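Local coordinates for periplasmic divalent cation tolerance protein (Synechococcus elongatus, PDB 6GDX) that is a trimeric PII-like protein that may carry or signal with small molecules, a role in copper binding and heavy-metal tolerance being doubtful, at residues B[34-39]-B[92-97]; B[44-49]-B[81-86]; B[48-53]-B[62-67]. All coordinates share one frame; numbering follows the deposited sequence.

Contact 1 (B[34-39]-B[92-97]); sequences RLLLTT and EQLDAL
The R34 guanidinium, the flat group of this contact, is approached obliquely by L94 CD2, and the arginine meets the leucine chiefly through its aliphatic stem. The two side chains cross at about a right angle: L94 CD2 lies 4.0 Å from R34 CG and 4.2 Å from R34 CD. A bend at chi2 (-71°) carries the outer part of the arginine past this leucine, while NH1 is tied down by the backbone oxygen of A31, just before the strand. The other methyl of L94 goes to L36, with CD1 to CD1 at 4.0 Å. Further along, L36 and L97 reach toward each other tip to tip, L36 CD1 standing 4.1 Å from L97 CD2. L36 sets its CG opposite its own backbone N (chi1 -178°), and the single methyl CD1 serves both helix leucines. No hydrogen bond crosses the contact, which is apolar apart from the arginine end. The helix runs nearly along the strand, with 18° between the segment axes and 9.5 Å at closest approach, as befits a helix lying on the sheet of a ferredoxin-like fold. Strand 33-40 is flanked in that sheet by 76-90 and 113-115; V114 adds to the packing on L94, L101, one turn further along helix 91-104, touches L36, and L27 of the second subunit, in its short strand 27-29, packs on L94.

Contact 2 (B[44-49]-B[81-86]); sequences VEAQQL and TEQQMS
M85 comes closest of the strand residues to helix 44-49, its thioether lying against A46 and L49. SD sits 4.0 Å from A46 CB and 3.9 Å from L49 CD2, the methionine and leucine side chains crossing at about a right angle. Beyond the sulfur the chain bends (chi3 70°), carrying CE to 3.4 Å from the carbonyl oxygen of A46. Two residues earlier on the strand, Q83 puts its CB 3.9 Å from A46 CB, so that the small alanine is held between two alternate residues of the strand. An alanine in place of M85 would probably open a gap under A46 and L49 and leave the L49 methyl without its sulfur neighbour. In the second shell, I64 and V40 pack on A46, and A50 on M85, while W100, L101 and Q104 of helix 91-104 hold L49. Backbone bonds of Q83 with V40 and of M85 with T38 keep both residues in place in the sheet. The helix runs nearly parallel to the strand, crossing at -20° with the axes 8.9 Å apart; helix 43-55 thus lies over strand 76-90, which has 61-73 and 33-40 as its neighbours in the sheet, and helix 91-104 packs alongside.

Contact 3 (B[48-53]-B[62-67]); sequences QLAQAA and VSITPI
A50 and V62 bring helix 48-53 close over strand 62-67, their CA atoms only 5.7 Å apart. The pair belongs to a beta-alpha-beta unit of the ferredoxin-like fold: helix 43-55 leads from strand 33-40 to strand 61-73, two parallel strands with 76-90 between them. The small A50 side chain, a single methyl, probably permits this close approach. A50 CB faces the sheet and rests on the branch of V62, 3.8 Å from V62 CB and 3.7 Å from V62 CG1. The valine keeps CG1 opposite its backbone N (chi1 -175°), which sets this methyl against the alanine, while CG2 lies near the helix backbone, 4.1 Å from A50 O. No hydrogen bond joins the segments; the side chains that meet are all apolar and buried. V62, S63 and I64 also pair antiparallel with a strand of the third subunit, so the sheet continues into the trimer, and C70 of that subunit packs on A50. F87 and V54 add to the surroundings of V62. I64 follows two residues on along the same face of the strand, and its nearly extended side chain (chi2 164°) brings CD1 to 4.1 Å from A50 CB.

All three contacts press helices onto one four-stranded antiparallel sheet. Contacts 2 and 3, with centres about 5 Å apart, share Q48 and L49 of helix 43-55, which lies over the neighbouring strands 76-90 and 61-73; contact 1, its centre about 15 Å from that of contact 2 and about 13 Å from that of contact 3, sets helix 91-104 on strand 33-40. Along the chain both are nested within the loop closed by contact 1, whose strand leads into helix 43-55 and whose helix follows strand 76-90. Backbone bonds join strands 61-73 and 76-90: I67 N to E82 O (2.9 Å) and Q84 N to T65 O (2.8 Å). The two helices therefore cover the sheet jointly, while strand 61-73 carries it on into the trimer.

Contact 1 (B[34-39]-B[92-97])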
# COMPACT_ATOMS: atom_id res chain seq x y z
N ARG B 34 -7.50 1.37 10.78
CA ARG B 34 -7.82 0.60 9.59
C ARG B 34 -7.54 1.42 8.35
O ARG B 34 -7.74 2.65 8.35
CB ARG B 34 -9.28 0.19 9.55
CG ARG B 34 -9.74 -0.72 10.67
CD ARG B 34 -9.16 -2.12 10.51
NE ARG B 34 -9.68 -3.06 11.49
CZ ARG B 34 -9.22 -3.19 12.73
NH1 ARG B 34 -8.27 -2.39 13.20
NH2 ARG B 34 -9.74 -4.14 13.52
N LEU B 35 -7.09 0.74 7.30
CA LEU B 35 -6.96 1.33 5.95
C LEU B 35 -7.91 0.58 5.04
O LEU B 35 -7.72 -0.62 4.81
CB LEU B 35 -5.56 1.17 5.41
CG LEU B 35 -4.43 1.79 6.19
CD1 LEU B 35 -3.07 1.41 5.60
CD2 LEU B 35 -4.58 3.30 6.24
N LEU B 36 -8.90 1.25 4.49
CA LEU B 36 -9.80 0.64 3.53
C LEU B 36 -9.34 1.05 2.14
O LEU B 36 -9.24 2.25 1.84
CB LEU B 36 -11.24 1.00 3.82
CG LEU B 36 -12.27 0.36 2.89
CD1 LEU B 36 -13.61 0.19 3.60
CD2 LEU B 36 -12.49 1.10 1.58
N LEU B 37 -9.10 0.05 1.30
CA LEU B 37 -8.64 0.25 -0.08
C LEU B 37 -9.74 -0.04 -1.04
O LEU B 37 -10.39 -1.10 -0.96
CB LEU B 37 -7.46 -0.69 -0.36
CG LEU B 37 -6.31 -0.66 0.65
CD1 LEU B 37 -5.27 -1.70 0.26
CD2 LEU B 37 -5.73 0.71 0.85
N THR B 38 -9.99 0.89 -1.95
CA THR B 38 -10.93 0.69 -3.04
C THR B 38 -10.42 1.44 -4.27
O THR B 38 -9.43 2.19 -4.18
CB THR B 38 -12.35 1.11 -2.66
OG1 THR B 38 -13.27 0.69 -3.68
CG2 THR B 38 -12.47 2.58 -2.44
N THR B 39 -11.06 1.25 -5.42
CA THR B 39 -10.73 1.99 -6.63
C THR B 39 -11.99 2.58 -7.21
O THR B 39 -13.08 2.07 -7.03
CB THR B 39 -10.03 1.12 -7.68
OG1 THR B 39 -10.94 0.15 -8.16
CG2 THR B 39 -8.80 0.45 -7.13
N GLU B 92 -13.98 1.39 14.73
CA GLU B 92 -15.33 1.81 15.11
C GLU B 92 -16.12 2.41 13.95
O GLU B 92 -17.35 2.28 13.94
CB GLU B 92 -15.27 2.81 16.27
CG GLU B 92 -14.81 2.20 17.58
CD GLU B 92 -13.31 2.29 17.83
OE1 GLU B 92 -12.51 2.66 16.93
OE2 GLU B 92 -12.88 2.03 18.97
N GLN B 93 -15.46 3.07 12.99
CA GLN B 93 -16.16 3.63 11.84
C GLN B 93 -16.14 2.74 10.61
O GLN B 93 -16.78 3.09 9.63
CB GLN B 93 -15.62 5.02 11.46
CG GLN B 93 -15.73 6.07 12.56
CD GLN B 93 -17.10 6.14 13.14
OE1 GLN B 93 -18.08 6.11 12.40
NE2 GLN B 93 -17.20 6.23 14.46
N LEU B 94 -15.44 1.60 10.67
CA LEU B 94 -15.18 0.83 9.46
C LEU B 94 -16.47 0.28 8.85
O LEU B 94 -16.68 0.38 7.64
CB LEU B 94 -14.22 -0.30 9.76
CG LEU B 94 -13.81 -1.15 8.56
CD1 LEU B 94 -13.03 -0.35 7.54
CD2 LEU B 94 -13.04 -2.37 9.04
N ASP B 95 -17.36 -0.26 9.67
CA ASP B 95 -18.59 -0.81 9.15
C ASP B 95 -19.44 0.31 8.50
O ASP B 95 -19.99 0.14 7.42
CB ASP B 95 -19.33 -1.56 10.28
CG ASP B 95 -20.46 -2.42 9.78
OD1 ASP B 95 -21.58 -1.90 9.70
OD2 ASP B 95 -20.26 -3.63 9.56
N ALA B 96 -19.56 1.46 9.19
CA ALA B 96 -20.32 2.60 8.65
C ALA B 96 -19.71 3.10 7.35
O ALA B 96 -20.43 3.45 6.40
CB ALA B 96 -20.44 3.75 9.65
N LEU B 97 -18.37 3.13 7.27
CA LEU B 97 -17.72 3.55 6.04
C LEU B 97 -18.06 2.60 4.90
O LEU B 97 -18.42 3.04 3.80
CB LEU B 97 -16.21 3.67 6.24
CG LEU B 97 -15.39 3.95 4.98
CD1 LEU B 97 -15.72 5.28 4.34
CD2 LEU B 97 -13.91 3.90 5.30

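Contact 2 (B[44-49]-B[81-86])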
# COMPACT_ATOMS: atom_id res chain seq x y z
N VAL B 44 -11.89 12.80 -10.87
CA VAL B 44 -13.02 13.53 -10.31
C VAL B 44 -13.85 12.67 -9.36
O VAL B 44 -14.23 13.12 -8.30
CB VAL B 44 -13.90 14.10 -11.46
CG1 VAL B 44 -15.27 14.56 -10.95
CG2 VAL B 44 -13.17 15.23 -12.19
N GLU B 45 -14.14 11.45 -9.77
CA GLU B 45 -14.88 10.56 -8.88
C GLU B 45 -14.16 10.37 -7.53
O GLU B 45 -14.79 10.37 -6.47
CB GLU B 45 -15.06 9.16 -9.49
CG GLU B 45 -16.09 9.06 -10.60
CD GLU B 45 -16.06 7.72 -11.32
OE1 GLU B 45 -15.09 6.93 -11.21
OE2 GLU B 45 -17.07 7.41 -12.04
N ALA B 46 -12.86 10.17 -7.62
CA ALA B 46 -12.09 9.93 -6.41
C ALA B 46 -12.09 11.14 -5.50
O ALA B 46 -12.25 11.02 -4.29
CB ALA B 46 -10.69 9.53 -6.77
N GLN B 47 -11.89 12.32 -6.09
CA GLN B 47 -11.84 13.55 -5.30
C GLN B 47 -13.19 13.78 -4.59
O GLN B 47 -13.24 14.15 -3.43
CB GLN B 47 -11.49 14.74 -6.20
CG GLN B 47 -10.08 14.71 -6.72
CD GLN B 47 -9.82 15.75 -7.78
OE1 GLN B 47 -10.73 16.19 -8.49
NE2 GLN B 47 -8.56 16.16 -7.91
N GLN B 48 -14.28 13.56 -5.31
CA GLN B 48 -15.60 13.76 -4.75
C GLN B 48 -15.91 12.77 -3.64
O GLN B 48 -16.48 13.14 -2.59
CB GLN B 48 -16.63 13.72 -5.87
CG GLN B 48 -16.54 14.97 -6.76
CD GLN B 48 -17.57 15.03 -7.87
OE1 GLN B 48 -18.44 14.17 -7.98
NE2 GLN B 48 -17.48 16.08 -8.70
N LEU B 49 -15.56 11.51 -3.85
CA LEU B 49 -15.84 10.49 -2.85
C LEU B 49 -15.00 10.72 -1.61
O LEU B 49 -15.48 10.55 -0.49
CB LEU B 49 -15.59 9.11 -3.43
CG LEU B 49 -16.07 7.90 -2.65
CD1 LEU B 49 -17.58 7.90 -2.57
CD2 LEU B 49 -15.56 6.62 -3.30
N THR B 81 -7.46 2.42 -16.65
CA THR B 81 -7.00 3.39 -15.67
C THR B 81 -8.01 3.52 -14.57
O THR B 81 -9.22 3.52 -14.79
CB THR B 81 -6.77 4.75 -16.32
OG1 THR B 81 -7.96 5.17 -16.97
CG2 THR B 81 -5.63 4.67 -17.29
N GLU B 82 -7.50 3.62 -13.35
CA GLU B 82 -8.33 3.78 -12.16
C GLU B 82 -7.59 4.68 -11.19
O GLU B 82 -6.44 5.07 -11.40
CB GLU B 82 -8.66 2.43 -11.52
CG GLU B 82 -9.60 1.55 -12.32
CD GLU B 82 -10.16 0.39 -11.53
OE1 GLU B 82 -9.41 -0.19 -10.76
OE2 GLU B 82 -11.38 0.06 -11.71
N GLN B 83 -8.30 5.03 -10.12
CA GLN B 83 -7.70 5.75 -9.01
C GLN B 83 -7.76 4.82 -7.82
O GLN B 83 -8.86 4.40 -7.41
CB GLN B 83 -8.49 7.01 -8.69
CG GLN B 83 -8.56 7.98 -9.87
CD GLN B 83 -7.26 8.71 -10.12
OE1 GLN B 83 -6.59 9.15 -9.19
NE2 GLN B 83 -6.90 8.88 -11.37
N GLN B 84 -6.62 4.51 -7.23
CA GLN B 84 -6.57 3.78 -5.97
C GLN B 84 -6.84 4.76 -4.84
O GLN B 84 -6.17 5.79 -4.72
CB GLN B 84 -5.19 3.14 -5.78
CG GLN B 84 -5.02 2.34 -4.50
CD GLN B 84 -5.80 1.06 -4.58
OE1 GLN B 84 -5.53 0.24 -5.45
NE2 GLN B 84 -6.80 0.89 -3.71
N MET B 85 -7.74 4.39 -3.96
CA MET B 85 -8.07 5.16 -2.78
C MET B 85 -7.73 4.41 -1.52
O MET B 85 -7.91 3.18 -1.47
CB MET B 85 -9.56 5.51 -2.80
CG MET B 85 -9.98 6.19 -4.07
SD MET B 85 -11.73 6.73 -4.06
CE MET B 85 -11.62 8.04 -2.86
N SER B 86 -7.21 5.11 -0.54
CA SER B 86 -6.90 4.56 0.77
C SER B 86 -7.53 5.45 1.82
O SER B 86 -7.13 6.61 1.99
CB SER B 86 -5.39 4.49 0.96
OG SER B 86 -5.06 4.15 2.27

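Contact 3 (B[48-53]-B[62-67])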
# COMPACT_ATOMS: atom_id res chain seq x y z
N GLN B 48 -14.28 13.56 -5.31
CA GLN B 48 -15.60 13.76 -4.75
C GLN B 48 -15.91 12.77 -3.64
O GLN B 48 -16.48 13.14 -2.59
CB GLN B 48 -16.63 13.72 -5.87
CG GLN B 48 -16.54 14.97 -6.76
CD GLN B 48 -17.57 15.03 -7.87
OE1 GLN B 48 -18.44 14.17 -7.98
NE2 GLN B 48 -17.48 16.08 -8.70
N LEU B 49 -15.56 11.51 -3.85
CA LEU B 49 -15.84 10.49 -2.85
C LEU B 49 -15.00 10.72 -1.61
O LEU B 49 -15.48 10.55 -0.49
CB LEU B 49 -15.59 9.11 -3.43
CG LEU B 49 -16.07 7.90 -2.65
CD1 LEU B 49 -17.58 7.90 -2.57
CD2 LEU B 49 -15.56 6.62 -3.30
N ALA B 50 -13.73 11.07 -1.82
CA ALA B 50 -12.85 11.33 -0.70
C ALA B 50 -13.37 12.49 0.15
O ALA B 50 -13.43 12.40 1.38
CB ALA B 50 -11.46 11.63 -1.19
N GLN B 51 -13.71 13.58 -0.51
CA GLN B 51 -14.22 14.75 0.20
C GLN B 51 -15.47 14.39 0.99
O GLN B 51 -15.63 14.80 2.15
CB GLN B 51 -14.52 15.85 -0.81
CG GLN B 51 -15.13 17.10 -0.20
CD GLN B 51 -14.08 18.04 0.32
OE1 GLN B 51 -12.92 17.99 -0.09
NE2 GLN B 51 -14.49 18.94 1.21
N ALA B 52 -16.37 13.65 0.37
CA ALA B 52 -17.63 13.31 1.00
C ALA B 52 -17.42 12.43 2.22
O ALA B 52 -18.12 12.55 3.25
CB ALA B 52 -18.59 12.66 0.00
N ALA B 53 -16.46 11.50 2.16
CA ALA B 53 -16.22 10.60 3.30
C ALA B 53 -15.63 11.36 4.48
O ALA B 53 -15.99 11.09 5.64
CB ALA B 53 -15.27 9.49 2.88
N VAL B 62 -8.04 10.59 3.26
CA VAL B 62 -8.17 9.71 2.14
C VAL B 62 -7.10 10.08 1.14
O VAL B 62 -7.00 11.27 0.78
CB VAL B 62 -9.55 9.80 1.47
CG1 VAL B 62 -9.70 8.76 0.36
CG2 VAL B 62 -10.65 9.66 2.50
N SER B 63 -6.30 9.11 0.69
CA SER B 63 -5.33 9.38 -0.35
C SER B 63 -5.81 8.78 -1.66
O SER B 63 -6.51 7.73 -1.69
CB SER B 63 -3.96 8.80 0.02
OG SER B 63 -3.96 7.39 -0.01
N ILE B 64 -5.36 9.37 -2.75
CA ILE B 64 -5.74 9.00 -4.10
C ILE B 64 -4.48 8.92 -4.94
O ILE B 64 -3.68 9.86 -4.95
CB ILE B 64 -6.66 10.07 -4.69
CG1 ILE B 64 -7.90 10.33 -3.83
CG2 ILE B 64 -6.99 9.79 -6.14
CD1 ILE B 64 -8.63 11.64 -4.18
N THR B 65 -4.34 7.83 -5.70
CA THR B 65 -3.16 7.51 -6.51
C THR B 65 -3.65 7.05 -7.91
O THR B 65 -4.40 6.10 -7.91
CB THR B 65 -2.38 6.27 -5.80
OG1 THR B 65 -2.10 6.60 -4.42
CG2 THR B 65 -1.13 5.97 -6.49
N PRO B 66 -3.18 7.58 -9.05
CA PRO B 66 -3.59 6.97 -10.33
C PRO B 66 -2.88 5.63 -10.54
O PRO B 66 -1.68 5.51 -10.29
CB PRO B 66 -3.12 7.99 -11.37
CG PRO B 66 -2.06 8.79 -10.72
CD PRO B 66 -2.35 8.79 -9.25
N ILE B 67 -3.64 4.64 -11.00
CA ILE B 67 -3.13 3.30 -11.25
C ILE B 67 -3.66 2.81 -12.59
O ILE B 67 -4.53 3.42 -13.22
CB ILE B 67 -3.53 2.31 -10.13
CG1 ILE B 67 -5.03 2.09 -10.08
CG2 ILE B 67 -2.96 2.75 -8.79
CD1 ILE B 67 -5.45 0.89 -9.26